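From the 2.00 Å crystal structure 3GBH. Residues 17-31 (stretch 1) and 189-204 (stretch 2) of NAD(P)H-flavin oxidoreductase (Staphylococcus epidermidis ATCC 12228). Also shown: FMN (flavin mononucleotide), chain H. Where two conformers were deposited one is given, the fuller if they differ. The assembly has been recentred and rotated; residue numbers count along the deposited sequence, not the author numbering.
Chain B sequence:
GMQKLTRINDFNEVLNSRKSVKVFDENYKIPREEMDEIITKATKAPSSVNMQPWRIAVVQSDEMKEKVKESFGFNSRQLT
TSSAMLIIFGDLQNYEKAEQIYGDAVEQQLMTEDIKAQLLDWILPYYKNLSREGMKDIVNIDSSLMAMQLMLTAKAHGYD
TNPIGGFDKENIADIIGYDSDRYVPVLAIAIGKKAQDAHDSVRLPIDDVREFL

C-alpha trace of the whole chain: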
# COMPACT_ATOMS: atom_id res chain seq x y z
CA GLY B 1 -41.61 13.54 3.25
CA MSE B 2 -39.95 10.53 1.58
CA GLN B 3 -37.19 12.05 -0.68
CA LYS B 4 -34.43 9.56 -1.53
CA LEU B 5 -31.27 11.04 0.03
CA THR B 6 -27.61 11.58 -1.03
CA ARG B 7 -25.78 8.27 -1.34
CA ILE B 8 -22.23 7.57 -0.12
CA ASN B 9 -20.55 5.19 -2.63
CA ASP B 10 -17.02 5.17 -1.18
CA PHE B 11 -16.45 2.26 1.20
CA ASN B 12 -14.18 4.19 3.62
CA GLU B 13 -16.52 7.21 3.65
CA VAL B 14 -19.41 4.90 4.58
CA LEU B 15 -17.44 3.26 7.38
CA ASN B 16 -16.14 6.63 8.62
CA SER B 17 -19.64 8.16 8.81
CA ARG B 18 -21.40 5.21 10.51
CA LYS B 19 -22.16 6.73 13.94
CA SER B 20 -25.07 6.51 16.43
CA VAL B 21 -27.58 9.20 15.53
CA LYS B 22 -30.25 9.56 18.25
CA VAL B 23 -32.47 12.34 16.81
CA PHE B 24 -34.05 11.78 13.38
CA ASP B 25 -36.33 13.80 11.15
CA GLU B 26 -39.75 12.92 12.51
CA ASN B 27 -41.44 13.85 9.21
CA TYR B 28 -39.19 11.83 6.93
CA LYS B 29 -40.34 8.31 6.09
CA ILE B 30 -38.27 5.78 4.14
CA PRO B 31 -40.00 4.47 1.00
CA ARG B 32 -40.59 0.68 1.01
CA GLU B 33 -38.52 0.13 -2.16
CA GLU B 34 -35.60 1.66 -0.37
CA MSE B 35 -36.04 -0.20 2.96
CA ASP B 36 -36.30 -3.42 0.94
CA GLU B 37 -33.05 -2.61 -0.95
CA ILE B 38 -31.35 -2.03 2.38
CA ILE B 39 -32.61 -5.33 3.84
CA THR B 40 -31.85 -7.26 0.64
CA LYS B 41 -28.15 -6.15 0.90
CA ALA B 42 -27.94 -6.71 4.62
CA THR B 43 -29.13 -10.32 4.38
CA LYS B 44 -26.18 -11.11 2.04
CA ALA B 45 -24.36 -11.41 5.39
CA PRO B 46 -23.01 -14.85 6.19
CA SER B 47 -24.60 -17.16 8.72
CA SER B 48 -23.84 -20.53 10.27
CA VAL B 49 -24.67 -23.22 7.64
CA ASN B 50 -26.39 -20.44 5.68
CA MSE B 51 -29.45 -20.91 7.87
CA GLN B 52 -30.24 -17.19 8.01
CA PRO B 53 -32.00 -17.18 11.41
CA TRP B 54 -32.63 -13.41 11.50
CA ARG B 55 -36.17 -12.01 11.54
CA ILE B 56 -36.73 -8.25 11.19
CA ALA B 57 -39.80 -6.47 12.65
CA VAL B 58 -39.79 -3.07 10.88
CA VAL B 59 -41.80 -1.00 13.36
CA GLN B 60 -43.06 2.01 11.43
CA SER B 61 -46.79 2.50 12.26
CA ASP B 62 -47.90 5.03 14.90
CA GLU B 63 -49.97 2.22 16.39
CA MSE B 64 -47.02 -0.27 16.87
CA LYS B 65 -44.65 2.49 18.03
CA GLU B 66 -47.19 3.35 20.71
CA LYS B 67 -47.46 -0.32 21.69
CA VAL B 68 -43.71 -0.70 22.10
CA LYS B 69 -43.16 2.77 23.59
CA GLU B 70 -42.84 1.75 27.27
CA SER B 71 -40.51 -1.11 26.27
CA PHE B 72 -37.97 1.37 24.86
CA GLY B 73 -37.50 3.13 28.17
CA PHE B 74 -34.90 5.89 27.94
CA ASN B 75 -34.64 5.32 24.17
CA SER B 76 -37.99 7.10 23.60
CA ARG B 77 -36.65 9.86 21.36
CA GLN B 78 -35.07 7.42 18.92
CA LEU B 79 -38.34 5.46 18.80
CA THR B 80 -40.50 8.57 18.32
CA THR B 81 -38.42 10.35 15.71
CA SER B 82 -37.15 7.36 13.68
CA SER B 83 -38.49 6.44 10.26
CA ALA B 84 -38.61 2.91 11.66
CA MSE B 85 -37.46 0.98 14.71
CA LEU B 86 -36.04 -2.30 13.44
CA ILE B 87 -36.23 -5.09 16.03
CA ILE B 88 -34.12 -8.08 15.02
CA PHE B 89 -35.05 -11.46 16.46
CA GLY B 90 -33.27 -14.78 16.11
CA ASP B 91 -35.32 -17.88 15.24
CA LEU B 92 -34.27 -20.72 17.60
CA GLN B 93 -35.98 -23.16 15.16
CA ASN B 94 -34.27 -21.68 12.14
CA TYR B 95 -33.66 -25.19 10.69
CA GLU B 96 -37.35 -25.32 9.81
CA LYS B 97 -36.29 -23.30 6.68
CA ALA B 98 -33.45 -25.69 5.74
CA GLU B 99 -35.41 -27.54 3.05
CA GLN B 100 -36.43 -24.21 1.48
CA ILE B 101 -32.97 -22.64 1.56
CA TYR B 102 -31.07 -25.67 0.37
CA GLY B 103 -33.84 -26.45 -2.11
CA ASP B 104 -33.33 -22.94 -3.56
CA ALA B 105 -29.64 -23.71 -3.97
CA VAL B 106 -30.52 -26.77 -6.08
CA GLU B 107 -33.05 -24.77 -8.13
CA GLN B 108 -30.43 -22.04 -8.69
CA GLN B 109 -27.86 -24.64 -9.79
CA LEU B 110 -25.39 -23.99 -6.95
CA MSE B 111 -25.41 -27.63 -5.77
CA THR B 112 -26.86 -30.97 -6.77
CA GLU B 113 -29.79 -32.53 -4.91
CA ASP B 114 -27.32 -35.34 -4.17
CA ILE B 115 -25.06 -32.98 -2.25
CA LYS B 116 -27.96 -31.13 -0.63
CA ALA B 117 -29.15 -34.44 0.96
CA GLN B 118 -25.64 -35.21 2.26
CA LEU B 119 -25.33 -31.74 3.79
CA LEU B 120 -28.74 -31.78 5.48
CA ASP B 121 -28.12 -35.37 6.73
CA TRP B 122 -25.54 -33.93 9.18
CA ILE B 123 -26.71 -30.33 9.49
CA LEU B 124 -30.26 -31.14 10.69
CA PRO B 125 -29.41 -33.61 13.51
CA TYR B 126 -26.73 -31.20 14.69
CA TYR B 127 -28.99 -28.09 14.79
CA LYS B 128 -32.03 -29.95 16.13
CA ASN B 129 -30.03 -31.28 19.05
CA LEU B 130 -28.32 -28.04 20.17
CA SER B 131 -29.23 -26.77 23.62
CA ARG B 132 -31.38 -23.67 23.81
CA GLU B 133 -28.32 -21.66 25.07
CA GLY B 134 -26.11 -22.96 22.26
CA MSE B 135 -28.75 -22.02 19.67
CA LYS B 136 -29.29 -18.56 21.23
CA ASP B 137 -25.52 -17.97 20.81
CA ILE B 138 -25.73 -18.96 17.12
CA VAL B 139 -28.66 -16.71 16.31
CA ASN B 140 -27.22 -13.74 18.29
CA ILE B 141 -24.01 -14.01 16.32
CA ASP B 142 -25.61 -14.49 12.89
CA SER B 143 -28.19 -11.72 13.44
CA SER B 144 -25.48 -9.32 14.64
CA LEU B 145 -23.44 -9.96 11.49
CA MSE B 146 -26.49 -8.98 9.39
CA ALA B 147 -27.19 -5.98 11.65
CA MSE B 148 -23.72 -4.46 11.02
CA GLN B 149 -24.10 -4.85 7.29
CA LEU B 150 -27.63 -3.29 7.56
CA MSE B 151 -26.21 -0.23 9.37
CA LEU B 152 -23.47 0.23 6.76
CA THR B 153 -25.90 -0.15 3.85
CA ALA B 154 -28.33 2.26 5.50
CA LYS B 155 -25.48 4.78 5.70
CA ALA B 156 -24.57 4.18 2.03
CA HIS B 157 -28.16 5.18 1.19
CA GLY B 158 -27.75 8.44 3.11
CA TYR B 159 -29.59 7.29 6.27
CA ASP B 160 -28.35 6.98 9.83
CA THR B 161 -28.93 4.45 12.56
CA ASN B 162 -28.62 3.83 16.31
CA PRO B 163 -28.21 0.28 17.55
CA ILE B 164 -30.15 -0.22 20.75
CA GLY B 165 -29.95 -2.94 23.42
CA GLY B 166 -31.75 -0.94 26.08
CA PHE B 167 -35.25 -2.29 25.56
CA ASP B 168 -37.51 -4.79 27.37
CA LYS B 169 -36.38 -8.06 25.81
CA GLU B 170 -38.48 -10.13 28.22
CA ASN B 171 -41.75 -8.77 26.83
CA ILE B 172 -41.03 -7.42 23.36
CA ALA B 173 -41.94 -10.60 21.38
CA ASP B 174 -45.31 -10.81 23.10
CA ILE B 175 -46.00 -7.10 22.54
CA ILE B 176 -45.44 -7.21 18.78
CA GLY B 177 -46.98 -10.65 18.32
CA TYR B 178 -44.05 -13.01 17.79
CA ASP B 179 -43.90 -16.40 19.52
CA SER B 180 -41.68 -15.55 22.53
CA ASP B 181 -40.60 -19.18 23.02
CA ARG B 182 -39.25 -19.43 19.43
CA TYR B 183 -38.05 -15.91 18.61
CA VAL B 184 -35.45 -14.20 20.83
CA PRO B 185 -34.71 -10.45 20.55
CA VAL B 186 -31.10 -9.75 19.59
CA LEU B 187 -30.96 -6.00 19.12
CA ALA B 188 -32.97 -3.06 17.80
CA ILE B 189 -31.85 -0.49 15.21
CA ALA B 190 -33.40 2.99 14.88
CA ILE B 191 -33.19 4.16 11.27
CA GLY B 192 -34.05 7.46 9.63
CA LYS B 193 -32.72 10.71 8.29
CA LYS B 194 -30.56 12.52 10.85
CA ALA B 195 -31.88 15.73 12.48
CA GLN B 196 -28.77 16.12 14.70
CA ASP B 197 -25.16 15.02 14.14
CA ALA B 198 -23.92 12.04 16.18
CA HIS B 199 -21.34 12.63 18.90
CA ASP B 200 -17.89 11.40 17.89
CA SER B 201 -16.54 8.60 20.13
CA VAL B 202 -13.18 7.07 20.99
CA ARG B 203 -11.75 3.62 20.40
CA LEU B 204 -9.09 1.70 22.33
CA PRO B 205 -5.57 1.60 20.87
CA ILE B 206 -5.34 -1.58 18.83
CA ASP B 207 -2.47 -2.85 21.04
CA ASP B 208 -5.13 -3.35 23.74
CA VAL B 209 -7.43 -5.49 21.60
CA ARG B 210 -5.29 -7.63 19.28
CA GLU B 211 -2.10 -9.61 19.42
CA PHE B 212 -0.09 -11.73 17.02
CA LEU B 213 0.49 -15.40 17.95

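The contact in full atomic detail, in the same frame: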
# COMPACT_ATOMS: atom_id res chain seq x y z
N SER B 17 -18.48 7.37 8.40
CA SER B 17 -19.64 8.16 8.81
C SER B 17 -20.69 7.36 9.57
O SER B 17 -21.69 7.93 10.03
CB SER B 17 -20.28 8.85 7.60
OG SER B 17 -20.57 7.90 6.61
N ARG B 18 -20.49 6.05 9.72
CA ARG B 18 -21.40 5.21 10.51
C ARG B 18 -21.20 5.56 11.99
O ARG B 18 -20.22 5.15 12.61
CB ARG B 18 -21.11 3.72 10.26
CG ARG B 18 -22.25 2.73 10.56
CD ARG B 18 -22.61 2.62 12.05
NE ARG B 18 -21.41 2.43 12.88
CZ ARG B 18 -21.32 2.85 14.14
NH1 ARG B 18 -22.36 3.45 14.72
NH2 ARG B 18 -20.18 2.72 14.81
N LYS B 19 -22.14 6.31 12.54
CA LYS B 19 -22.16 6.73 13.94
C LYS B 19 -23.60 6.66 14.48
O LYS B 19 -24.56 6.63 13.69
CB LYS B 19 -21.60 8.17 14.07
CG LYS B 19 -20.21 8.38 13.41
CD LYS B 19 -19.76 9.82 13.53
CE LYS B 19 -18.42 10.04 12.83
NZ LYS B 19 -18.08 11.46 12.77
N SER B 20 -23.75 6.61 15.81
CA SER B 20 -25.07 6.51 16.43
C SER B 20 -25.76 7.88 16.44
O SER B 20 -25.44 8.75 17.25
CB SER B 20 -24.98 5.98 17.86
OG SER B 20 -24.67 4.60 17.87
N VAL B 21 -26.73 8.03 15.56
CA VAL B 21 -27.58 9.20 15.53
C VAL B 21 -28.79 8.87 16.39
O VAL B 21 -29.37 7.80 16.25
CB VAL B 21 -28.00 9.51 14.07
CG1 VAL B 21 -29.13 10.48 14.01
CG2 VAL B 21 -26.78 10.00 13.30
N LYS B 22 -29.14 9.77 17.30
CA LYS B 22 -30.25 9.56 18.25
C LYS B 22 -31.48 10.47 18.04
O LYS B 22 -32.51 10.26 18.68
CB LYS B 22 -29.70 9.69 19.67
CG LYS B 22 -28.52 8.73 19.87
CD LYS B 22 -28.12 8.53 21.29
CE LYS B 22 -26.93 7.57 21.34
NZ LYS B 22 -26.67 7.14 22.74
N VAL B 23 -31.37 11.45 17.15
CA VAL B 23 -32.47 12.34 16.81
C VAL B 23 -32.61 12.36 15.28
O VAL B 23 -31.69 12.77 14.56
CB VAL B 23 -32.21 13.76 17.34
CG1 VAL B 23 -33.41 14.66 17.10
CG2 VAL B 23 -31.87 13.70 18.84
N PHE B 24 -33.75 11.87 14.79
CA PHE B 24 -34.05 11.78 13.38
C PHE B 24 -35.14 12.77 13.00
O PHE B 24 -35.82 13.34 13.87
CB PHE B 24 -34.53 10.37 13.04
CG PHE B 24 -33.58 9.30 13.45
CD1 PHE B 24 -32.60 8.86 12.57
CD2 PHE B 24 -33.65 8.73 14.72
CE1 PHE B 24 -31.71 7.86 12.95
CE2 PHE B 24 -32.75 7.72 15.10
CZ PHE B 24 -31.79 7.29 14.22
N ASP B 25 -35.28 12.98 11.70
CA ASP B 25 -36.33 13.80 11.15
C ASP B 25 -37.66 13.03 11.28
O ASP B 25 -37.91 12.01 10.63
CB ASP B 25 -35.99 14.20 9.71
CG ASP B 25 -37.05 15.10 9.06
OD1 ASP B 25 -38.15 15.28 9.64
OD2 ASP B 25 -36.78 15.60 7.96
N GLU B 26 -38.50 13.55 12.15
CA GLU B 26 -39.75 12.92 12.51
C GLU B 26 -40.75 12.89 11.36
O GLU B 26 -41.72 12.12 11.38
CB GLU B 26 -40.35 13.71 13.68
CG GLU B 26 -41.21 12.92 14.64
CD GLU B 26 -41.93 13.83 15.62
OE1 GLU B 26 -41.40 14.93 15.90
OE2 GLU B 26 -43.04 13.47 16.08
N ASN B 27 -40.52 13.73 10.35
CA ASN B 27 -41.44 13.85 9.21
C ASN B 27 -40.92 13.18 7.95
O ASN B 27 -41.56 13.24 6.91
CB ASN B 27 -41.68 15.31 8.93
CG ASN B 27 -42.34 16.01 10.08
OD1 ASN B 27 -41.77 16.95 10.65
ND2 ASN B 27 -43.54 15.56 10.46
N TYR B 28 -39.75 12.56 8.04
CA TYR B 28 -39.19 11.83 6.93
C TYR B 28 -39.51 10.35 7.10
O TYR B 28 -39.20 9.78 8.15
CB TYR B 28 -37.68 12.02 6.86
CG TYR B 28 -37.13 11.31 5.69
CD1 TYR B 28 -36.74 10.00 5.79
CD2 TYR B 28 -37.10 11.92 4.44
CE1 TYR B 28 -36.30 9.30 4.69
CE2 TYR B 28 -36.65 11.23 3.32
CZ TYR B 28 -36.25 9.92 3.46
OH TYR B 28 -35.80 9.18 2.38
N LYS B 29 -40.10 9.74 6.08
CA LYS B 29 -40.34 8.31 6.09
C LYS B 29 -39.65 7.66 4.88
O LYS B 29 -39.65 8.20 3.77
CB LYS B 29 -41.83 8.00 6.12
CG LYS B 29 -42.61 8.59 7.32
CD LYS B 29 -42.13 8.09 8.71
CE LYS B 29 -42.70 8.94 9.86
NZ LYS B 29 -42.07 8.62 11.18
N ILE B 30 -39.04 6.52 5.13
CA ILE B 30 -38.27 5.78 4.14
C ILE B 30 -39.20 5.02 3.21
O ILE B 30 -40.00 4.23 3.68
CB ILE B 30 -37.29 4.82 4.82
CG1 ILE B 30 -36.27 5.63 5.66
CG2 ILE B 30 -36.58 3.96 3.80
CD1 ILE B 30 -35.37 4.77 6.52
N PRO B 31 -39.11 5.23 1.89
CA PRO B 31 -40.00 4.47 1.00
C PRO B 31 -39.76 2.97 1.10
O PRO B 31 -38.64 2.56 1.37
CB PRO B 31 -39.66 5.01 -0.40
CG PRO B 31 -38.86 6.26 -0.17
CD PRO B 31 -38.18 6.10 1.14
N ILE B 189 -32.59 -1.49 15.96
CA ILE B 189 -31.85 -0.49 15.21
C ILE B 189 -32.80 0.63 14.79
O ILE B 189 -33.70 0.38 13.99
CB ILE B 189 -31.19 -1.08 13.94
CG1 ILE B 189 -30.34 -2.33 14.26
CG2 ILE B 189 -30.31 -0.01 13.22
CD1 ILE B 189 -29.65 -2.94 13.05
N ALA B 190 -32.63 1.84 15.35
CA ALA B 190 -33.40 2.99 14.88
C ALA B 190 -32.82 3.39 13.54
O ALA B 190 -31.60 3.43 13.40
CB ALA B 190 -33.34 4.21 15.88
N ILE B 191 -33.67 3.73 12.58
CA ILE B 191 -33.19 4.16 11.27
C ILE B 191 -34.02 5.35 10.80
O ILE B 191 -35.22 5.42 11.05
CB ILE B 191 -33.22 2.98 10.26
CG1 ILE B 191 -32.61 3.38 8.90
CG2 ILE B 191 -34.66 2.44 10.06
CD1 ILE B 191 -32.45 2.19 7.95
N GLY B 192 -33.37 6.30 10.16
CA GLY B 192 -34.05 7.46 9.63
C GLY B 192 -33.05 8.42 9.06
O GLY B 192 -31.86 8.09 8.92
N LYS B 193 -33.54 9.60 8.75
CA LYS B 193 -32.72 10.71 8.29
C LYS B 193 -32.32 11.53 9.50
O LYS B 193 -33.18 11.92 10.29
CB LYS B 193 -33.53 11.57 7.32
CG LYS B 193 -32.80 12.75 6.74
CD LYS B 193 -33.62 13.40 5.63
CE LYS B 193 -32.93 14.63 5.02
NZ LYS B 193 -32.71 15.71 6.03
N LYS B 194 -31.03 11.83 9.64
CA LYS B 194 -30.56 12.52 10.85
C LYS B 194 -31.12 13.94 10.97
O LYS B 194 -31.22 14.65 9.96
CB LYS B 194 -29.02 12.54 10.94
CG LYS B 194 -28.30 13.54 10.09
CD LYS B 194 -26.77 13.43 10.32
CE LYS B 194 -25.96 14.42 9.49
NZ LYS B 194 -24.50 14.31 9.80
N ALA B 195 -31.50 14.33 12.19
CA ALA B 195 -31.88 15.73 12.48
C ALA B 195 -30.81 16.40 13.33
O ALA B 195 -30.76 17.60 13.38
CB ALA B 195 -33.22 15.81 13.17
N GLN B 196 -29.97 15.61 14.01
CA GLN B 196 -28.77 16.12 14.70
C GLN B 196 -27.58 15.22 14.46
O GLN B 196 -27.71 14.02 14.46
CB GLN B 196 -29.02 16.17 16.20
CG GLN B 196 -29.81 17.36 16.67
CD GLN B 196 -30.13 17.30 18.18
OE1 GLN B 196 -31.18 17.80 18.62
NE2 GLN B 196 -29.22 16.70 18.96
N ASP B 197 -26.40 15.80 14.30
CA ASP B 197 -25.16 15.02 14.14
C ASP B 197 -24.92 14.11 15.35
O ASP B 197 -25.16 14.50 16.48
CB ASP B 197 -23.96 15.97 14.01
CG ASP B 197 -23.82 16.60 12.63
OD1 ASP B 197 -24.39 16.10 11.64
OD2 ASP B 197 -23.09 17.60 12.54
N ALA B 198 -24.44 12.90 15.10
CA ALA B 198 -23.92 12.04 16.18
C ALA B 198 -22.75 12.69 16.92
O ALA B 198 -22.01 13.48 16.33
CB ALA B 198 -23.47 10.72 15.60
N HIS B 199 -22.60 12.37 18.20
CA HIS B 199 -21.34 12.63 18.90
C HIS B 199 -20.24 11.67 18.40
O HIS B 199 -20.48 10.46 18.24
CB HIS B 199 -21.49 12.44 20.40
CG HIS B 199 -22.37 13.45 21.04
ND1 HIS B 199 -22.08 14.80 21.05
CD2 HIS B 199 -23.56 13.32 21.69
CE1 HIS B 199 -23.04 15.45 21.67
NE2 HIS B 199 -23.95 14.58 22.07
N ASP B 200 -19.05 12.22 18.15
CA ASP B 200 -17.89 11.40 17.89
C ASP B 200 -17.50 10.63 19.16
O ASP B 200 -17.76 11.10 20.26
CB ASP B 200 -16.70 12.26 17.48
CG ASP B 200 -16.85 12.82 16.06
OD1 ASP B 200 -17.63 12.27 15.26
OD2 ASP B 200 -16.16 13.82 15.77
N SER B 201 -16.88 9.46 19.00
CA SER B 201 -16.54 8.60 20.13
C SER B 201 -15.15 8.04 19.95
O SER B 201 -14.60 8.12 18.87
CB SER B 201 -17.56 7.48 20.27
OG SER B 201 -17.71 6.79 19.05
N VAL B 202 -14.55 7.55 21.04
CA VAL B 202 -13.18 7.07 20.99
C VAL B 202 -13.15 5.56 20.88
O VAL B 202 -14.14 4.86 21.21
CB VAL B 202 -12.31 7.48 22.22
CG1 VAL B 202 -12.04 8.99 22.22
CG2 VAL B 202 -12.92 6.94 23.55
N ARG B 203 -12.01 5.06 20.41
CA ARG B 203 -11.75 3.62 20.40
C ARG B 203 -10.41 3.37 21.09
O ARG B 203 -9.52 4.22 21.06
CB ARG B 203 -11.77 3.06 18.99
CG ARG B 203 -13.12 3.14 18.30
CD ARG B 203 -14.17 2.26 18.98
NE ARG B 203 -15.42 2.24 18.24
CZ ARG B 203 -16.32 3.23 18.27
NH1 ARG B 203 -16.13 4.31 19.02
NH2 ARG B 203 -17.43 3.15 17.56
N LEU B 204 -10.31 2.19 21.69
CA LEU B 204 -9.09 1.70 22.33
C LEU B 204 -7.95 1.66 21.31
O LEU B 204 -8.20 1.41 20.13
CB LEU B 204 -9.31 0.26 22.85
CG LEU B 204 -10.10 -0.00 24.14
CD1 LEU B 204 -10.45 -1.49 24.27
CD2 LEU B 204 -9.34 0.46 25.37
N1 FMN H . -27.33 3.71 22.31
C2 FMN H . -28.45 4.22 22.94
O2 FMN H . -28.70 5.43 22.90
N3 FMN H . -29.28 3.38 23.63
C4 FMN H . -29.02 2.01 23.69
O4 FMN H . -29.79 1.27 24.33
C4A FMN H . -27.89 1.50 23.07
N5 FMN H . -27.57 0.15 23.14
C5A FMN H . -26.65 -0.39 22.26
C6 FMN H . -26.57 -1.78 22.06
C7 FMN H . -25.66 -2.31 21.18
C7M FMN H . -25.58 -3.80 20.98
C8 FMN H . -24.79 -1.46 20.49
C8M FMN H . -23.77 -1.97 19.51
C9 FMN H . -24.86 -0.09 20.69
C9A FMN H . -25.79 0.47 21.56
N10 FMN H . -25.89 1.86 21.76
C10 FMN H . -27.03 2.36 22.38
C1' FMN H . -25.03 2.82 20.95
C2' FMN H . -23.63 2.81 21.57
O2' FMN H . -23.60 3.59 22.76
C3' FMN H . -22.62 3.33 20.55
O3' FMN H . -22.56 2.43 19.47
C4' FMN H . -21.22 3.56 21.10
O4' FMN H . -21.26 4.59 22.09
C5' FMN H . -20.26 3.92 19.98
O5' FMN H . -20.68 5.13 19.35
P FMN H . -20.97 5.16 17.78
O1P FMN H . -21.36 6.55 17.36
O2P FMN H . -22.04 4.14 17.50
O3P FMN H . -19.74 4.74 17.02
O HOH W 1 -24.17 10.16 19.22
O HOH W 2 -28.18 12.62 17.07
O HOH W 3 -36.11 10.19 9.78

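An irregular segment and the end of a strand with the loop that follows it, far apart in sequence, are joined here by a short backbone bridge, supplemented by apolar packing, waters, a salt bridge and a shared flavin phosphate. The bridge pairs Phe24 with Lys194, but the hydrogen bonds belong to their neighbours: Asp25 N donates to Lys193 O (2.7 Å), and Ala195 N donates to Val23 O (2.8 Å). Both are nearly straight, and Gln196 N adds a weak bond of 3.4 Å to Val23 O.

Water adds to the pairing, beside the direct bonds and beyond them. Water 3 joins Asp25 O to Lys193 N, water 2 joins Lys22 N to Gln196 O, and water 1 joins Ser20 O to His199 N.

Side chains fill the space around this frame. The buried Phe24 ring reaches along the strand, its CE2 3.6 Å from Ala190 CB and its CD1 3.6 Å from Gly192 CA. Glycine suits this place, since a CB there would lie only 3.0 Å from Phe24 CD1. Ile30 CD1 meets Ile191 CG1 at 3.9 Å, while the aliphatic part of Lys193 covers one face of Tyr28, with CD 4.3 Å from the ring centroid. Ala198 packs closely: its CB lies 3.2 Å from Ser20 O and 3.5 Å from Lys19 CB. The extended Lys19 side chain then carries NZ to Asp200 OD1, a 2.7 Å salt bridge.

The FMN phosphate explains how two arginines can sit together. Arg18 NH2 and Arg203 NH2 are 3.9 Å apart, yet both donate to FMN O3P, at 3.0 and 2.9 Å respectively, so the anion offsets their like charges. Ser20 strengthens the phosphate site through N to O1P (2.8 Å) and OG to O2P (2.7 Å). The example shows a single bridge accompanied by packing, water and a cofactor.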